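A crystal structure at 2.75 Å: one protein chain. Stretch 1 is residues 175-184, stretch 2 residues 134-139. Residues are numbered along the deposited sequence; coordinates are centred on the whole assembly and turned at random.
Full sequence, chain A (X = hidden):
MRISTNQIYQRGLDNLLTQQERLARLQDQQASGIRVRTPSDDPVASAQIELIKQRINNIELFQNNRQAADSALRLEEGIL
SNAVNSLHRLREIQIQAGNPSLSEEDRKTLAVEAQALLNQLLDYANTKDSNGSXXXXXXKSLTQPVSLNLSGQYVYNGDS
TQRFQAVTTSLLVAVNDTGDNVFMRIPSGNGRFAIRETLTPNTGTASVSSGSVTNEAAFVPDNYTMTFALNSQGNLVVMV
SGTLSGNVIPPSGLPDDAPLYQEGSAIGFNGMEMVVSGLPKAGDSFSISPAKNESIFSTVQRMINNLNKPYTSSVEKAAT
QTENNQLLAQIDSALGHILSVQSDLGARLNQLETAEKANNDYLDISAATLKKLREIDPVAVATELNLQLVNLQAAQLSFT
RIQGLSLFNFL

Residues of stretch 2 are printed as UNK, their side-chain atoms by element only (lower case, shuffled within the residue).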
# COMPACT_ATOMS: atom_id res chain seq x y z
N VAL A 175 -4.46 -1.75 21.36
CA VAL A 175 -3.27 -1.41 22.13
C VAL A 175 -1.99 -1.82 21.44
O VAL A 175 -0.93 -1.81 22.06
CB VAL A 175 -3.28 -2.05 23.52
CG1 VAL A 175 -4.54 -1.67 24.26
CG2 VAL A 175 -3.14 -3.56 23.43
N ASN A 176 -2.09 -2.20 20.17
CA ASN A 176 -0.90 -2.55 19.40
C ASN A 176 -1.17 -2.36 17.94
O ASN A 176 -2.30 -2.14 17.51
CB ASN A 176 -0.49 -4.01 19.65
CG ASN A 176 -1.50 -5.02 19.14
OD1 ASN A 176 -2.67 -4.98 19.48
ND2 ASN A 176 -1.04 -5.94 18.33
N ASP A 177 -0.09 -2.42 17.17
CA ASP A 177 -0.18 -2.54 15.72
C ASP A 177 0.62 -3.77 15.30
O ASP A 177 1.32 -4.37 16.13
CB ASP A 177 0.35 -1.29 15.03
CG ASP A 177 -0.46 -0.05 15.35
OD1 ASP A 177 -0.17 0.59 16.38
OD2 ASP A 177 -1.36 0.31 14.55
N THR A 178 0.51 -4.17 14.03
CA THR A 178 1.18 -5.38 13.59
C THR A 178 2.10 -5.16 12.40
O THR A 178 1.84 -4.31 11.55
CB THR A 178 0.18 -6.54 13.31
OG1 THR A 178 -0.64 -6.25 12.17
CG2 THR A 178 -0.69 -6.74 14.53
N GLY A 179 3.16 -5.95 12.35
CA GLY A 179 4.30 -5.73 11.45
C GLY A 179 3.92 -5.75 10.00
O GLY A 179 4.54 -5.04 9.20
N ASP A 180 2.91 -6.54 9.66
CA ASP A 180 2.43 -6.60 8.29
C ASP A 180 1.87 -5.24 7.89
O ASP A 180 2.10 -4.76 6.79
CB ASP A 180 1.37 -7.69 8.11
CG ASP A 180 0.05 -7.33 8.79
OD1 ASP A 180 0.08 -7.13 10.04
OD2 ASP A 180 -0.99 -7.24 8.09
N ASN A 181 1.18 -4.58 8.81
CA ASN A 181 0.74 -3.22 8.53
C ASN A 181 1.87 -2.20 8.62
O ASN A 181 1.99 -1.38 7.74
CB ASN A 181 -0.41 -2.80 9.43
CG ASN A 181 -1.02 -1.50 9.00
OD1 ASN A 181 -1.29 -1.29 7.82
ND2 ASN A 181 -1.19 -0.60 9.92
N VAL A 182 2.71 -2.26 9.65
CA VAL A 182 3.68 -1.18 9.85
C VAL A 182 4.87 -1.23 8.90
O VAL A 182 5.23 -0.22 8.34
CB VAL A 182 4.21 -1.15 11.29
CG1 VAL A 182 5.25 -0.07 11.42
CG2 VAL A 182 3.07 -0.92 12.26
N PHE A 183 5.42 -2.42 8.68
CA PHE A 183 6.67 -2.57 7.96
C PHE A 183 6.63 -3.25 6.60
O PHE A 183 7.49 -2.99 5.79
CB PHE A 183 7.65 -3.35 8.85
CG PHE A 183 7.98 -2.65 10.14
CD1 PHE A 183 8.93 -1.67 10.17
CD2 PHE A 183 7.34 -3.00 11.31
CE1 PHE A 183 9.23 -1.02 11.36
CE2 PHE A 183 7.64 -2.37 12.51
CZ PHE A 183 8.59 -1.38 12.53
N MSE A 184 5.66 -4.13 6.34
CA MSE A 184 5.76 -4.99 5.15
C MSE A 184 4.99 -4.56 3.92
O MSE A 184 5.48 -4.67 2.79
CB MSE A 184 5.37 -6.43 5.44
CG MSE A 184 5.95 -6.93 6.76
SE MSE A 184 7.86 -7.43 6.66
CE MSE A 184 7.70 -8.52 5.03
N UNK A 134 6.82 -9.74 21.77
CA UNK A 134 7.14 -8.80 20.69
C UNK A 134 6.02 -7.78 20.43
O UNK A 134 4.87 -8.16 20.43
o UNK A 134 12.17 -12.69 19.93
c UNK A 134 9.79 -12.52 19.94
c UNK A 134 9.97 -9.81 19.41
c UNK A 134 8.64 -11.76 19.81
c UNK A 134 8.71 -10.39 19.54
c UNK A 134 11.03 -11.92 19.81
c UNK A 134 11.13 -10.56 19.54
c UNK A 134 7.46 -9.57 19.41
N UNK A 135 6.34 -6.51 20.21
CA UNK A 135 5.27 -5.51 20.03
C UNK A 135 4.59 -5.58 18.70
O UNK A 135 3.41 -5.23 18.59
c UNK A 135 7.16 -1.21 21.90
c UNK A 135 6.79 -3.40 19.67
c UNK A 135 5.63 -4.05 20.37
se UNK A 135 6.76 -1.42 19.97
N UNK A 136 5.28 -6.05 17.66
CA UNK A 136 4.71 -5.96 16.32
C UNK A 136 4.38 -7.31 15.72
O UNK A 136 4.33 -7.49 14.52
c UNK A 136 4.82 -2.91 15.89
c UNK A 136 5.89 -3.78 15.77
c UNK A 136 5.67 -5.21 15.40
c UNK A 136 7.37 -1.97 16.30
c UNK A 136 6.29 -1.10 16.42
c UNK A 136 5.02 -1.58 16.22
c UNK A 136 7.17 -3.30 15.97
N UNK A 137 4.13 -8.29 16.57
CA UNK A 137 3.89 -9.62 16.08
C UNK A 137 2.41 -9.99 16.03
O UNK A 137 2.06 -11.02 15.45
c UNK A 137 4.61 -10.61 16.98
o UNK A 137 4.30 -10.31 18.32
N UNK A 138 1.55 -9.17 16.62
CA UNK A 138 0.11 -9.48 16.65
C UNK A 138 -0.21 -10.43 17.78
O UNK A 138 0.46 -10.42 18.78
N UNK A 139 -1.21 -11.26 17.62
CA UNK A 139 -1.56 -12.18 18.71
C UNK A 139 -0.44 -13.16 19.04
O UNK A 139 -0.44 -13.72 20.12
c UNK A 139 -2.79 -13.00 18.38
o UNK A 139 -2.36 -14.20 17.77

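Position 134 carries eight side-chain atoms: one carbon leading to a ring of six carbons, with a single oxygen at the far end of the ring. A six-membered ring bearing a hydroxyl identifies Tyr 134. Its side chain is out of reach of stretch 1, so this contact places no demand on it. Its backbone oxygen is used within its own stretch, as position 137 will show.

At position 135 the side chain is an unbranched run of two carbons, a selenium and a terminal carbon. This is methionine in its selenium form, Met 135. Its CA-to-CB bond points sideways to stretch 1 and its end leads away, so the contact here belongs to the backbone. The residue is buried, where a flexible apolar side chain is at home. The backbone O of Met 135 lies 4.2 Å from CB of Asn 176, and Met 135 O comes within 3.3 Å of Asp 177 O. Both of these oxygens are acceptors, so their proximity is no hydrogen bond.

Position 136 has seven side-chain carbons, one followed by a six-membered ring, and no heteroatom. One ring face receives CE2 of Phe 183, while the backbone O of Asp 177 lies at the ring's edge, near its plane. A ring without a hydroxyl is phenylalanine, Phe 136. With chi1 in the m well, its ring meets Phe 183 edge to face: Phe 183 CE2 approaches Phe 136 CD2 to 3.6 Å, with ring centroids 5.3 Å apart and planes at 74°. Val 182 CG2 adds a looser apolar contact, 4.5 Å from Phe 136 CE1. A wholly apolar ring suits these buried neighbours.

Position 137 shows one carbon and one oxygen; its CA-to-CB bond points away from stretch 1. With just that one carbon and a hydroxyl, it is Ser 137. Ser 137 OG donates to the backbone O of Tyr 134 at 3.1 Å, a local bond that ties the loop back on itself.

Position 138 has no side-chain atoms, and its CA packs 3.6 Å from Thr 178 CG2 and 4.1 Å from Asn 176 ND2. It is therefore Gly 138. Its phi/psi of 83/-149 would jam a CB against the preceding carbonyl oxygen, which by itself calls for glycine. An ideal CB would also sit a tight 3.5 Å from Thr 178 CG2.

Position 139 again has one carbon and one oxygen, and its CA-to-CB bond points away from stretch 1: Ser 139. It is exposed and does not touch stretch 1; its hydroxyl is hydrogen-bonded elsewhere in the structure, a role suited to a small polar side chain.

The contact centres on Phe 136, which uses both backbone and ring. Its carbonyl oxygen accepts a hydrogen bond from Gly 179, Gly 179 N to Phe 136 O 2.9 Å, at the first residue of the helix, where an amide has no preceding helical turn to supply its acceptor. Its ring meets Phe 183 and Val 182 farther along that helix, while Gly 138 permits close packing against Thr 178.

Stretch 2 134-139: YMFSGS
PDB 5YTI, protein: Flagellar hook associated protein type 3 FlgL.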